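Local atomic coordinates of V-type ATPase 116 kDa subunit (Meiothermus ruber, PDB entry 3RRK), a protein that probably takes part in rotary, ATPase-coupled proton transport as the V-type ATPase subunit homologous to subunit a, its cytoplasmic N-terminal domain being the part described here. Residues Ile18-Lys23 and Gly286-Gly291; Arg64-Val69 and Asp269-Tyr274; Glu73-Val78 and Ser106-Leu111; Phe153-Pro158 and Asn185-Leu190. One frame throughout, in Å; residues are numbered along the deposited sequence.

Contact 1 (Ile18-Lys23 and Gly286-Gly291); sequences IVAGPK and GAALMG
Val19 and Leu289 meet through their flat peptide groups, which join the two strands into one sheet. One face of this sheet carries Val19, Ala287 and Leu289, with helix 26-36 lying over it through Leu29, Leu30 and Leu33. The other face carries Ile18, Ala20, Ala288 and Met290; Met280 of helix 224-281 packs on Ile18 and Ala20 there. At the edges, strand 310-313 bonds to the Ile18 side and strand 41-44 to the Met290 side.

The strands run antiparallel at 164°. Val19 N donates to Leu289 O at 2.9 Å, and Leu289 N returns a bond to Val19 O at 2.7 Å. One step further on, Gly21 N donates to Ala287 O at 2.7 Å. The return bond from Ala287 N to Gly21 O is longer, 3.2 Å, and its donor sits 37° out of the carbonyl plane.

These are the two central strands of a four-stranded antiparallel sheet in the order 41-44, 287-293, 15-21, 310-313. Strand order and helix connections match a ferredoxin-like fold. The two segments are 263 residues apart, so this probable proximal lobe is assembled from both ends of the construct.

Ala20 and Ala288 form a non-hydrogen-bonded pair, and their methyls pack with CB atoms 4.1 Å apart. At the strand end the chain turns over Ala287, whose CB lies 3.3 Å from Pro22 O. Lys23 then runs alongside Gly286. Its CG is anti to its own carbonyl carbon (chi1 -75°), which places the aliphatic chain against the glycine backbone, with Lys23 CE 3.4 Å from Gly286 O.

Contact 2 (Arg64-Val69 and Asp269-Tyr274); sequences RWEAVV and DEVARY
Trp65 lies flat against the side chain of Glu270. Glu270 CG sits over the indole face, 3.6 Å from the centroid of the six-membered ring, in a CH-pi contact. The Glu270 chain bends at chi2 (-69°), which lays it over the ring; the carboxylate plane is then 11° from that of the ring, stacked on it. At the indole edge a water accepts from Trp65 NE1 at 3.0 Å and donates to Tyr274 OH at 3.1 Å. Tyr274 OH is also bonded to Glu61.

Val271 fills the other side of the interface. Its CG2 branch touches Trp65 CB at 3.9 Å, Glu66 CG at 3.7 Å and Val69 CG2 at 4.1 Å. The segments 64-69 and 269-274 run roughly antiparallel, at 147°, with axes 9.0 Å apart. Replacing Trp65 by an alanine would probably leave the Glu270 methylenes and Tyr274 without their aromatic neighbour and the bridging water without its indole donor.

Charges gather round the interface: Glu66 pairs with Lys275, and Glu270 with Arg266 and the less ordered Arg273. The contact is thus an apolar centre with a polar border, where the glutamate lends its methylenes to the ring and its carboxylate to arginines.

Contact 3 (Glu73-Val78 and Ser106-Leu111); sequences EQSLTV and SRAEVL
Ala108 sits at the centre of this contact, its methyl touched by three side chains of the facing helix. Val78 CB approaches Ala108 CB to 4.1 Å, and Ser75 OG lies 4.0 Å from Ala108 CB. Gln74 closes the third side, with its OE1 3.8 Å from the same CB. Val78 also reaches past the methyl to the backbone, where its CG1 is 3.5 Å from Ala108 O. All of this is van der Waals contact.

The Gln74 amide gets there by a bend. Its CG stands anti to the backbone N (chi1 167°), and the chain then turns at chi2 (-96°). This carries OE1 past Ala108 to the adjoining Glu109, 3.9 Å from Glu109 CB.

The small Ser75 and Ala108 are consistent with the close approach here: their CA atoms are 5.5 Å apart. The local axes of the two segments approach to 8.9 Å while crossing at 47°. Helices 56-79 and 94-138 pack here in the long helical rod that separates the two lobes, with helix 224-281 as its third member.

A second shell holds the first in place. Ser75 OG bonds back to Gln71 O in its own helix, while Val78 O accepts from Arg115 of the partner helix. Ala105, also of helix 94-138, touches both Gln74 and Ser75. Helix 224-281 closes the buried side, where Leu260 touches Ser75 and Leu76, and Val249 touches Leu111.

Contact 4 (Phe153-Pro158 and Asn185-Leu190); sequences FLVAKP and NQLAAL
This is an antiparallel strand pair in the small three-stranded sheet of the distal end of the rod. Strand 187-194 is the middle strand, and strand 148-155 lies at one side of it. Phe153 pairs with Ala189 by two bonds: Phe153 N to Ala189 O at 3.1 Å and Ala189 N to Phe153 O at 3.0 Å. Val155 and Leu187 exchange a second pair of bonds, with Val155 N 3.1 Å from Leu187 O. The short segments 153-155 and 187-190 run antiparallel at 134°, well off a straight alignment.

The Phe153 ring folds over its neighbour. Its CG lies between the backbone N and the carbonyl carbon (chi1 69°), and this turns one face onto the methyl of Ala189, whose CB is 3.9 Å from the ring centroid. With an alanine in place of Phe153, the Ala189 methyl would probably lose its aromatic cover and a gap would open toward Val164. On the same sheet face Val155 CG1 packs on Leu187 CB at 3.5 Å. Leu187 continues to Pro158, its CD1 lying 3.8 Å from Pro158 CG at the start of helix 158-172. That helix covers this face, reaching Ala189 through Leu161.

The other face carries Leu154 and Ala188, with Leu135 of helix 94-138 against Ala188. Gln186 crosses Leu154 at about a right angle, with its OE1 3.4 Å from Leu154 CB. Strands 148-155 and 177-182 run parallel, joined by helix 158-172, with strand 187-194 inserted between them. That is a split beta-alpha-beta arrangement.

In the fold
From the N terminus, strand 15-21 opens contact 1, which closes only when the chain returns at strand 287-293. Everything else is nested inside that loop. Helix 56-79 opens contact 2 and then contact 3. Contact 3 closes first, on helix 94-138. Contact 4 follows in series, a local loop closed between strands 148-155 and 187-194. Contact 2 closes last of the inner three, on the returning helix 224-281. No contacts cross. Contact 1 completes the probable proximal lobe, contacts 2 and 3 tie the helices of the rod, and contact 4 builds the distal sheet. The centres of contacts 1 and 4 lie about 72 Å apart.

Contact 1 (Ile18-Lys23 and Gly286-Gly291)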
loop_
_atom_site.group_PDB
_atom_site.type_symbol
_atom_site.label_atom_id
_atom_site.label_comp_id
_atom_site.label_asym_id
_atom_site.label_seq_id
_atom_site.Cartn_x
_atom_site.Cartn_y
_atom_site.Cartn_z
ATOM N N ILE A 18 -16.568 -15.053 32.197
ATOM C CA ILE A 18 -15.279 -14.665 32.723
ATOM C C ILE A 18 -14.977 -13.288 32.183
ATOM O O ILE A 18 -15.060 -13.054 30.985
ATOM C CB ILE A 18 -14.187 -15.659 32.322
ATOM C CG1 ILE A 18 -14.608 -17.076 32.696
ATOM C CG2 ILE A 18 -12.881 -15.321 33.010
ATOM C CD1 ILE A 18 -14.323 -18.081 31.613
ATOM N N VAL A 19 -14.652 -12.369 33.080
ATOM C CA VAL A 19 -14.463 -10.989 32.703
ATOM C C VAL A 19 -13.182 -10.460 33.309
ATOM O O VAL A 19 -12.847 -10.791 34.441
ATOM C CB VAL A 19 -15.612 -10.128 33.217
ATOM C CG1 VAL A 19 -15.499 -8.717 32.653
ATOM C CG2 VAL A 19 -16.939 -10.752 32.846
ATOM N N ALA A 20 -12.467 -9.635 32.555
ATOM C CA ALA A 20 -11.270 -9.003 33.073
ATOM C C ALA A 20 -11.244 -7.526 32.678
ATOM O O ALA A 20 -11.865 -7.129 31.693
ATOM C CB ALA A 20 -10.021 -9.731 32.585
ATOM N N GLY A 21 -10.543 -6.715 33.463
ATOM C CA GLY A 21 -10.414 -5.307 33.163
ATOM C C GLY A 21 -9.282 -4.687 33.948
ATOM O O GLY A 21 -8.446 -5.390 34.520
ATOM N N PRO A 22 -9.237 -3.356 33.968
ATOM C CA PRO A 22 -8.281 -2.673 34.842
ATOM C C PRO A 22 -8.703 -2.873 36.285
ATOM O O PRO A 22 -9.877 -3.141 36.532
ATOM C CB PRO A 22 -8.433 -1.200 34.446
ATOM C CG PRO A 22 -9.808 -1.104 33.836
ATOM C CD PRO A 22 -10.067 -2.426 33.182
ATOM N N LYS A 23 -7.768 -2.765 37.221
ATOM C CA LYS A 23 -8.125 -2.835 38.634
ATOM C C LYS A 23 -9.010 -1.665 39.036
ATOM O O LYS A 23 -9.857 -1.807 39.909
ATOM C CB LYS A 23 -6.885 -2.897 39.528
ATOM C CG LYS A 23 -6.202 -4.247 39.513
ATOM C CD LYS A 23 -5.571 -4.567 40.854
ATOM C CE LYS A 23 -5.155 -6.032 40.912
ATOM N NZ LYS A 23 -4.599 -6.403 42.243
ATOM N N GLY A 286 -5.515 -6.904 35.609
ATOM C CA GLY A 286 -5.429 -6.919 37.060
ATOM C C GLY A 286 -6.702 -7.388 37.743
ATOM O O GLY A 286 -6.660 -8.151 38.712
ATOM N N ALA A 287 -7.842 -6.930 37.242
ATOM C CA ALA A 287 -9.122 -7.328 37.810
ATOM C C ALA A 287 -9.829 -8.333 36.900
ATOM O O ALA A 287 -9.951 -8.110 35.694
ATOM C CB ALA A 287 -10.000 -6.105 38.051
ATOM N N ALA A 288 -10.292 -9.433 37.493
ATOM C CA ALA A 288 -11.005 -10.481 36.768
ATOM C C ALA A 288 -12.081 -11.166 37.616
ATOM O O ALA A 288 -11.825 -11.579 38.746
ATOM C CB ALA A 288 -10.026 -11.510 36.253
ATOM N N LEU A 289 -13.278 -11.298 37.057
ATOM C CA LEU A 289 -14.403 -11.925 37.755
ATOM C C LEU A 289 -14.956 -13.148 37.004
ATOM O O LEU A 289 -14.727 -13.331 35.799
ATOM C CB LEU A 289 -15.532 -10.916 37.980
ATOM C CG LEU A 289 -15.373 -9.827 39.039
ATOM C CD1 LEU A 289 -14.091 -9.035 38.844
ATOM C CD2 LEU A 289 -16.572 -8.902 38.996
ATOM N N MET A 290 -15.694 -13.973 37.739
ATOM C CA MET A 290 -16.289 -15.191 37.219
ATOM C C MET A 290 -17.744 -15.160 37.651
ATOM O O MET A 290 -18.068 -14.607 38.699
ATOM C CB MET A 290 -15.597 -16.397 37.850
ATOM C CG MET A 290 -15.873 -17.718 37.174
ATOM S SD MET A 290 -15.903 -19.077 38.352
ATOM C CE MET A 290 -17.485 -18.798 39.159
ATOM N N GLY A 291 -18.631 -15.749 36.867
ATOM C CA GLY A 291 -20.034 -15.711 37.222
ATOM C C GLY A 291 -20.865 -16.631 36.363
ATOM O O GLY A 291 -20.372 -17.172 35.380
#

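Contact 2 (Arg64-Val69 and Asp269-Tyr274)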
loop_
_atom_site.group_PDB
_atom_site.type_symbol
_atom_site.label_atom_id
_atom_site.label_comp_id
_atom_site.label_asym_id
_atom_site.label_seq_id
_atom_site.Cartn_x
_atom_site.Cartn_y
_atom_site.Cartn_z
ATOM N N ARG A 64 -5.643 -17.419 11.020
ATOM C CA ARG A 64 -6.458 -17.400 9.794
ATOM C C ARG A 64 -7.469 -16.250 9.750
ATOM O O ARG A 64 -7.732 -15.690 8.670
ATOM C CB ARG A 64 -7.131 -18.765 9.523
ATOM C CG ARG A 64 -6.103 -19.895 9.331
ATOM C CD ARG A 64 -6.695 -21.292 9.505
ATOM N NE ARG A 64 -7.951 -21.436 8.774
ATOM C CZ ARG A 64 -8.731 -22.503 8.869
ATOM N NH1 ARG A 64 -8.380 -23.504 9.665
ATOM N NH2 ARG A 64 -9.853 -22.569 8.170
ATOM N N TRP A 65 -8.021 -15.885 10.912
ATOM C CA TRP A 65 -8.948 -14.751 10.967
ATOM C C TRP A 65 -8.232 -13.426 10.733
ATOM O O TRP A 65 -8.781 -12.512 10.121
ATOM C CB TRP A 65 -9.711 -14.721 12.291
ATOM C CG TRP A 65 -10.893 -15.609 12.346
ATOM C CD1 TRP A 65 -11.050 -16.712 13.135
ATOM C CD2 TRP A 65 -12.093 -15.494 11.571
ATOM N NE1 TRP A 65 -12.282 -17.285 12.910
ATOM C CE2 TRP A 65 -12.946 -16.553 11.958
ATOM C CE3 TRP A 65 -12.536 -14.592 10.593
ATOM C CZ2 TRP A 65 -14.211 -16.745 11.397
ATOM C CZ3 TRP A 65 -13.798 -14.772 10.044
ATOM C CH2 TRP A 65 -14.622 -15.845 10.450
ATOM N N GLU A 66 -7.000 -13.334 11.228
ATOM C CA GLU A 66 -6.168 -12.164 10.979
ATOM C C GLU A 66 -5.853 -12.021 9.491
ATOM O O GLU A 66 -5.824 -10.916 8.956
ATOM C CB GLU A 66 -4.885 -12.245 11.788
ATOM C CG GLU A 66 -5.092 -12.118 13.290
ATOM C CD GLU A 66 -3.794 -12.248 14.071
ATOM O OE1 GLU A 66 -2.954 -13.097 13.669
ATOM O OE2 GLU A 66 -3.625 -11.499 15.074
ATOM N N ALA A 67 -5.636 -13.154 8.831
ATOM C CA ALA A 67 -5.370 -13.192 7.393
ATOM C C ALA A 67 -6.620 -12.757 6.629
ATOM O O ALA A 67 -6.530 -12.004 5.655
ATOM C CB ALA A 67 -4.915 -14.604 6.961
ATOM N N VAL A 68 -7.787 -13.222 7.072
ATOM C CA VAL A 68 -9.035 -12.687 6.543
ATOM C C VAL A 68 -9.119 -11.163 6.718
ATOM O O VAL A 68 -9.425 -10.444 5.776
ATOM C CB VAL A 68 -10.272 -13.319 7.180
ATOM C CG1 VAL A 68 -11.514 -12.698 6.584
ATOM C CG2 VAL A 68 -10.280 -14.821 6.988
ATOM N N VAL A 69 -8.819 -10.662 7.908
ATOM C CA VAL A 69 -8.859 -9.215 8.112
ATOM C C VAL A 69 -7.942 -8.497 7.120
ATOM O O VAL A 69 -8.334 -7.552 6.443
ATOM C CB VAL A 69 -8.463 -8.814 9.552
ATOM C CG1 VAL A 69 -8.095 -7.338 9.607
ATOM C CG2 VAL A 69 -9.578 -9.143 10.537
ATOM N N ASP A 269 -14.098 -8.781 14.583
ATOM C CA ASP A 269 -14.642 -9.246 15.861
ATOM C C ASP A 269 -14.060 -10.567 16.279
ATOM O O ASP A 269 -13.901 -10.832 17.478
ATOM C CB ASP A 269 -16.167 -9.410 15.819
ATOM C CG ASP A 269 -16.877 -8.146 15.406
ATOM O OD1 ASP A 269 -16.303 -7.044 15.591
ATOM O OD2 ASP A 269 -18.010 -8.262 14.886
ATOM N N GLU A 270 -13.785 -11.417 15.291
ATOM C CA GLU A 270 -13.283 -12.743 15.584
ATOM C C GLU A 270 -11.908 -12.633 16.218
ATOM O O GLU A 270 -11.606 -13.303 17.211
ATOM C CB GLU A 270 -13.246 -13.592 14.322
ATOM C CG GLU A 270 -14.596 -14.139 13.969
ATOM C CD GLU A 270 -15.049 -15.172 14.969
ATOM O OE1 GLU A 270 -14.248 -15.524 15.854
ATOM O OE2 GLU A 270 -16.197 -15.638 14.878
ATOM N N VAL A 271 -11.094 -11.747 15.663
ATOM C CA VAL A 271 -9.758 -11.520 16.176
ATOM C C VAL A 271 -9.781 -10.973 17.616
ATOM O O VAL A 271 -9.092 -11.496 18.499
ATOM C CB VAL A 271 -8.971 -10.619 15.225
ATOM C CG1 VAL A 271 -7.703 -10.146 15.875
ATOM C CG2 VAL A 271 -8.685 -11.377 13.908
ATOM N N ALA A 272 -10.606 -9.961 17.859
ATOM C CA ALA A 272 -10.768 -9.414 19.205
ATOM C C ALA A 272 -11.176 -10.487 20.194
ATOM O O ALA A 272 -10.698 -10.533 21.331
ATOM C CB ALA A 272 -11.793 -8.283 19.209
ATOM N N ARG A 273 -12.076 -11.346 19.754
ATOM C CA ARG A 273 -12.605 -12.386 20.611
ATOM C C ARG A 273 -11.484 -13.347 20.986
ATOM O O ARG A 273 -11.306 -13.681 22.154
ATOM C CB ARG A 273 -13.736 -13.098 19.878
ATOM C CG ARG A 273 -14.363 -14.278 20.578
ATOM C CD ARG A 273 -15.532 -14.774 19.738
ATOM N NE ARG A 273 -16.313 -13.644 19.230
ATOM C CZ ARG A 273 -17.126 -13.697 18.178
ATOM N NH1 ARG A 273 -17.278 -14.830 17.502
ATOM N NH2 ARG A 273 -17.783 -12.610 17.792
ATOM N N TYR A 274 -10.709 -13.769 19.995
ATOM C CA TYR A 274 -9.603 -14.683 20.243
ATOM C C TYR A 274 -8.512 -14.055 21.077
ATOM O O TYR A 274 -7.997 -14.683 21.990
ATOM C CB TYR A 274 -8.997 -15.188 18.928
ATOM C CG TYR A 274 -9.704 -16.385 18.356
ATOM C CD1 TYR A 274 -9.241 -17.674 18.591
ATOM C CD2 TYR A 274 -10.842 -16.230 17.593
ATOM C CE1 TYR A 274 -9.899 -18.773 18.065
ATOM C CE2 TYR A 274 -11.504 -17.310 17.072
ATOM C CZ TYR A 274 -11.033 -18.578 17.303
ATOM O OH TYR A 274 -11.711 -19.646 16.760
HETATM O O HOH W 1 -13.606 -19.537 14.350
#

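Contact 3 (Glu73-Val78 and Ser106-Leu111)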
loop_
_atom_site.group_PDB
_atom_site.type_symbol
_atom_site.label_atom_id
_atom_site.label_comp_id
_atom_site.label_asym_id
_atom_site.label_seq_id
_atom_site.Cartn_x
_atom_site.Cartn_y
_atom_site.Cartn_z
ATOM N N GLU A 73 -9.089 -6.001 3.937
ATOM C CA GLU A 73 -8.601 -4.621 3.902
ATOM C C GLU A 73 -7.889 -4.345 2.588
ATOM O O GLU A 73 -8.218 -3.408 1.873
ATOM C CB GLU A 73 -7.673 -4.312 5.076
ATOM C CG GLU A 73 -8.438 -3.965 6.356
ATOM C CD GLU A 73 -7.541 -3.757 7.588
ATOM O OE1 GLU A 73 -6.309 -4.007 7.506
ATOM O OE2 GLU A 73 -8.083 -3.347 8.642
ATOM N N GLN A 74 -6.916 -5.177 2.265
ATOM C CA GLN A 74 -6.174 -4.994 1.035
ATOM C C GLN A 74 -7.134 -4.910 -0.161
ATOM O O GLN A 74 -6.991 -4.027 -0.999
ATOM C CB GLN A 74 -5.105 -6.088 0.883
ATOM C CG GLN A 74 -4.460 -6.190 -0.499
ATOM C CD GLN A 74 -5.117 -7.256 -1.384
ATOM O OE1 GLN A 74 -5.628 -6.953 -2.463
ATOM N NE2 GLN A 74 -5.103 -8.507 -0.921
ATOM N N SER A 75 -8.128 -5.795 -0.222
ATOM C CA SER A 75 -9.091 -5.768 -1.319
ATOM C C SER A 75 -9.944 -4.499 -1.360
ATOM O O SER A 75 -10.138 -3.914 -2.425
ATOM C CB SER A 75 -9.976 -7.015 -1.321
ATOM O OG SER A 75 -9.181 -8.192 -1.323
ATOM N N LEU A 76 -10.439 -4.069 -0.203
ATOM C CA LEU A 76 -11.298 -2.893 -0.128
ATOM C C LEU A 76 -10.544 -1.635 -0.563
ATOM O O LEU A 76 -11.090 -0.765 -1.257
ATOM C CB LEU A 76 -11.869 -2.748 1.278
ATOM C CG LEU A 76 -12.947 -3.776 1.632
ATOM C CD1 LEU A 76 -13.133 -3.832 3.141
ATOM C CD2 LEU A 76 -14.267 -3.475 0.938
ATOM N N THR A 77 -9.271 -1.571 -0.186
ATOM C CA THR A 77 -8.396 -0.490 -0.617
ATOM C C THR A 77 -8.311 -0.368 -2.131
ATOM O O THR A 77 -8.494 0.719 -2.695
ATOM C CB THR A 77 -6.985 -0.661 -0.046
ATOM O OG1 THR A 77 -7.030 -0.490 1.381
ATOM C CG2 THR A 77 -6.049 0.374 -0.645
ATOM N N VAL A 78 -8.061 -1.493 -2.787
ATOM C CA VAL A 78 -7.976 -1.532 -4.249
ATOM C C VAL A 78 -9.269 -1.097 -4.888
ATOM O O VAL A 78 -9.291 -0.438 -5.926
ATOM C CB VAL A 78 -7.656 -2.959 -4.736
ATOM C CG1 VAL A 78 -7.832 -3.093 -6.253
ATOM C CG2 VAL A 78 -6.268 -3.333 -4.301
ATOM N N SER A 106 -6.991 -12.246 -4.550
ATOM C CA SER A 106 -6.004 -12.433 -5.603
ATOM C C SER A 106 -6.273 -11.522 -6.803
ATOM O O SER A 106 -5.361 -10.912 -7.350
ATOM C CB SER A 106 -5.958 -13.888 -6.040
ATOM O OG SER A 106 -5.240 -14.642 -5.092
ATOM N N ARG A 107 -7.525 -11.426 -7.211
ATOM C CA ARG A 107 -7.855 -10.560 -8.324
ATOM C C ARG A 107 -7.605 -9.118 -7.967
ATOM O O ARG A 107 -7.105 -8.356 -8.780
ATOM C CB ARG A 107 -9.297 -10.749 -8.773
ATOM C CG ARG A 107 -9.461 -11.762 -9.892
ATOM C CD ARG A 107 -10.920 -12.164 -10.038
ATOM N NE ARG A 107 -11.761 -11.081 -10.551
ATOM C CZ ARG A 107 -13.022 -10.864 -10.173
ATOM N NH1 ARG A 107 -13.594 -11.641 -9.248
ATOM N NH2 ARG A 107 -13.715 -9.861 -10.710
ATOM N N ALA A 108 -7.937 -8.733 -6.746
ATOM C CA ALA A 108 -7.783 -7.337 -6.390
ATOM C C ALA A 108 -6.297 -7.043 -6.347
ATOM O O ALA A 108 -5.844 -5.983 -6.784
ATOM C CB ALA A 108 -8.466 -7.009 -5.048
ATOM N N GLU A 109 -5.520 -7.993 -5.854
ATOM C CA GLU A 109 -4.093 -7.713 -5.737
ATOM C C GLU A 109 -3.481 -7.424 -7.100
ATOM O O GLU A 109 -2.706 -6.480 -7.258
ATOM C CB GLU A 109 -3.350 -8.845 -5.046
ATOM C CG GLU A 109 -1.972 -8.437 -4.545
ATOM C CD GLU A 109 -1.076 -9.635 -4.256
ATOM O OE1 GLU A 109 -1.454 -10.769 -4.639
ATOM O OE2 GLU A 109 0.010 -9.445 -3.660
ATOM N N VAL A 110 -3.859 -8.241 -8.076
ATOM C CA VAL A 110 -3.348 -8.160 -9.436
ATOM C C VAL A 110 -3.850 -6.888 -10.125
ATOM O O VAL A 110 -3.067 -6.102 -10.635
ATOM C CB VAL A 110 -3.743 -9.440 -10.232
ATOM C CG1 VAL A 110 -3.690 -9.218 -11.725
ATOM C CG2 VAL A 110 -2.864 -10.614 -9.814
ATOM N N LEU A 111 -5.156 -6.675 -10.126
ATOM C CA LEU A 111 -5.720 -5.448 -10.686
ATOM C C LEU A 111 -5.086 -4.196 -10.111
ATOM O O LEU A 111 -4.687 -3.312 -10.861
ATOM C CB LEU A 111 -7.224 -5.412 -10.473
ATOM C CG LEU A 111 -7.874 -6.541 -11.274
ATOM C CD1 LEU A 111 -9.364 -6.664 -11.003
ATOM C CD2 LEU A 111 -7.597 -6.314 -12.748
#

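Contact 4 (Phe153-Pro158 and Asn185-Leu190)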
loop_
_atom_site.group_PDB
_atom_site.type_symbol
_atom_site.label_atom_id
_atom_site.label_comp_id
_atom_site.label_asym_id
_atom_site.label_seq_id
_atom_site.Cartn_x
_atom_site.Cartn_y
_atom_site.Cartn_z
ATOM N N PHE A 153 20.675 16.807 -21.214
ATOM C CA PHE A 153 20.636 17.513 -19.938
ATOM C C PHE A 153 19.786 18.770 -20.059
ATOM O O PHE A 153 19.659 19.330 -21.134
ATOM C CB PHE A 153 22.056 17.852 -19.471
ATOM C CG PHE A 153 22.742 18.898 -20.304
ATOM C CD1 PHE A 153 23.392 18.554 -21.477
ATOM C CD2 PHE A 153 22.745 20.228 -19.907
ATOM C CE1 PHE A 153 24.026 19.514 -22.238
ATOM C CE2 PHE A 153 23.384 21.195 -20.663
ATOM C CZ PHE A 153 24.027 20.840 -21.831
ATOM N N LEU A 154 19.188 19.207 -18.957
ATOM C CA LEU A 154 18.328 20.383 -18.989
ATOM C C LEU A 154 19.052 21.645 -18.539
ATOM O O LEU A 154 19.938 21.614 -17.683
ATOM C CB LEU A 154 17.085 20.169 -18.132
ATOM C CG LEU A 154 16.086 19.082 -18.509
ATOM C CD1 LEU A 154 14.973 19.054 -17.462
ATOM C CD2 LEU A 154 15.516 19.318 -19.893
ATOM N N VAL A 155 18.651 22.763 -19.121
ATOM C CA VAL A 155 19.281 24.035 -18.833
ATOM C C VAL A 155 18.164 25.056 -18.890
ATOM O O VAL A 155 17.239 24.915 -19.687
ATOM C CB VAL A 155 20.400 24.344 -19.862
ATOM C CG1 VAL A 155 19.812 24.826 -21.179
ATOM C CG2 VAL A 155 21.361 25.363 -19.312
ATOM N N ALA A 156 18.225 26.065 -18.031
ATOM C CA ALA A 156 17.098 26.982 -17.867
ATOM C C ALA A 156 17.112 28.106 -18.892
ATOM O O ALA A 156 16.163 28.292 -19.651
ATOM C CB ALA A 156 17.076 27.542 -16.457
ATOM N N LYS A 157 18.207 28.849 -18.920
ATOM C CA LYS A 157 18.310 30.000 -19.804
ATOM C C LYS A 157 19.244 29.723 -20.991
ATOM O O LYS A 157 20.236 29.005 -20.856
ATOM C CB LYS A 157 18.791 31.218 -19.000
ATOM C CG LYS A 157 18.150 31.339 -17.616
ATOM C CD LYS A 157 18.655 32.552 -16.846
ATOM C CE LYS A 157 17.934 32.673 -15.504
ATOM N NZ LYS A 157 18.316 33.898 -14.732
ATOM N N PRO A 158 18.913 30.277 -22.168
ATOM C CA PRO A 158 19.844 30.250 -23.303
ATOM C C PRO A 158 21.183 30.896 -22.929
ATOM O O PRO A 158 22.205 30.650 -23.574
ATOM C CB PRO A 158 19.118 31.082 -24.366
ATOM C CG PRO A 158 17.669 30.902 -24.052
ATOM C CD PRO A 158 17.590 30.806 -22.547
ATOM N N ASN A 185 9.564 25.727 -20.330
ATOM C CA ASN A 185 10.332 26.672 -19.525
ATOM C C ASN A 185 11.833 26.529 -19.730
ATOM O O ASN A 185 12.531 27.494 -20.024
ATOM C CB ASN A 185 10.005 26.507 -18.043
ATOM C CG ASN A 185 8.919 27.454 -17.576
ATOM O OD1 ASN A 185 8.404 28.264 -18.350
ATOM N ND2 ASN A 185 8.549 27.345 -16.307
ATOM N N GLN A 186 12.323 25.310 -19.566
ATOM C CA GLN A 186 13.737 25.019 -19.725
ATOM C C GLN A 186 14.086 24.720 -21.179
ATOM O O GLN A 186 13.253 24.856 -22.080
ATOM C CB GLN A 186 14.124 23.823 -18.851
ATOM C CG GLN A 186 13.788 23.990 -17.375
ATOM C CD GLN A 186 14.192 22.789 -16.540
ATOM O OE1 GLN A 186 15.380 22.543 -16.312
ATOM N NE2 GLN A 186 13.201 22.029 -16.081
ATOM N N LEU A 187 15.329 24.307 -21.389
ATOM C CA LEU A 187 15.806 23.924 -22.702
ATOM C C LEU A 187 16.354 22.507 -22.644
ATOM O O LEU A 187 17.155 22.188 -21.765
ATOM C CB LEU A 187 16.915 24.868 -23.149
ATOM C CG LEU A 187 16.564 26.339 -23.329
ATOM C CD1 LEU A 187 17.835 27.126 -23.583
ATOM C CD2 LEU A 187 15.581 26.502 -24.474
ATOM N N ALA A 188 15.915 21.653 -23.567
ATOM C CA ALA A 188 16.492 20.326 -23.700
ATOM C C ALA A 188 17.755 20.442 -24.545
ATOM O O ALA A 188 17.702 20.821 -25.713
ATOM C CB ALA A 188 15.504 19.382 -24.345
ATOM N N ALA A 189 18.898 20.147 -23.941
ATOM C CA ALA A 189 20.170 20.258 -24.635
ATOM C C ALA A 189 20.800 18.888 -24.791
ATOM O O ALA A 189 20.484 17.964 -24.051
ATOM C CB ALA A 189 21.104 21.175 -23.879
ATOM N N LEU A 190 21.695 18.765 -25.758
ATOM C CA LEU A 190 22.420 17.533 -25.967
ATOM C C LEU A 190 23.854 17.873 -26.353
ATOM O O LEU A 190 24.087 18.777 -27.158
ATOM C CB LEU A 190 21.749 16.728 -27.076
ATOM C CG LEU A 190 22.389 15.388 -27.443
ATOM C CD1 LEU A 190 21.921 14.311 -26.487
ATOM C CD2 LEU A 190 22.057 15.012 -28.878
#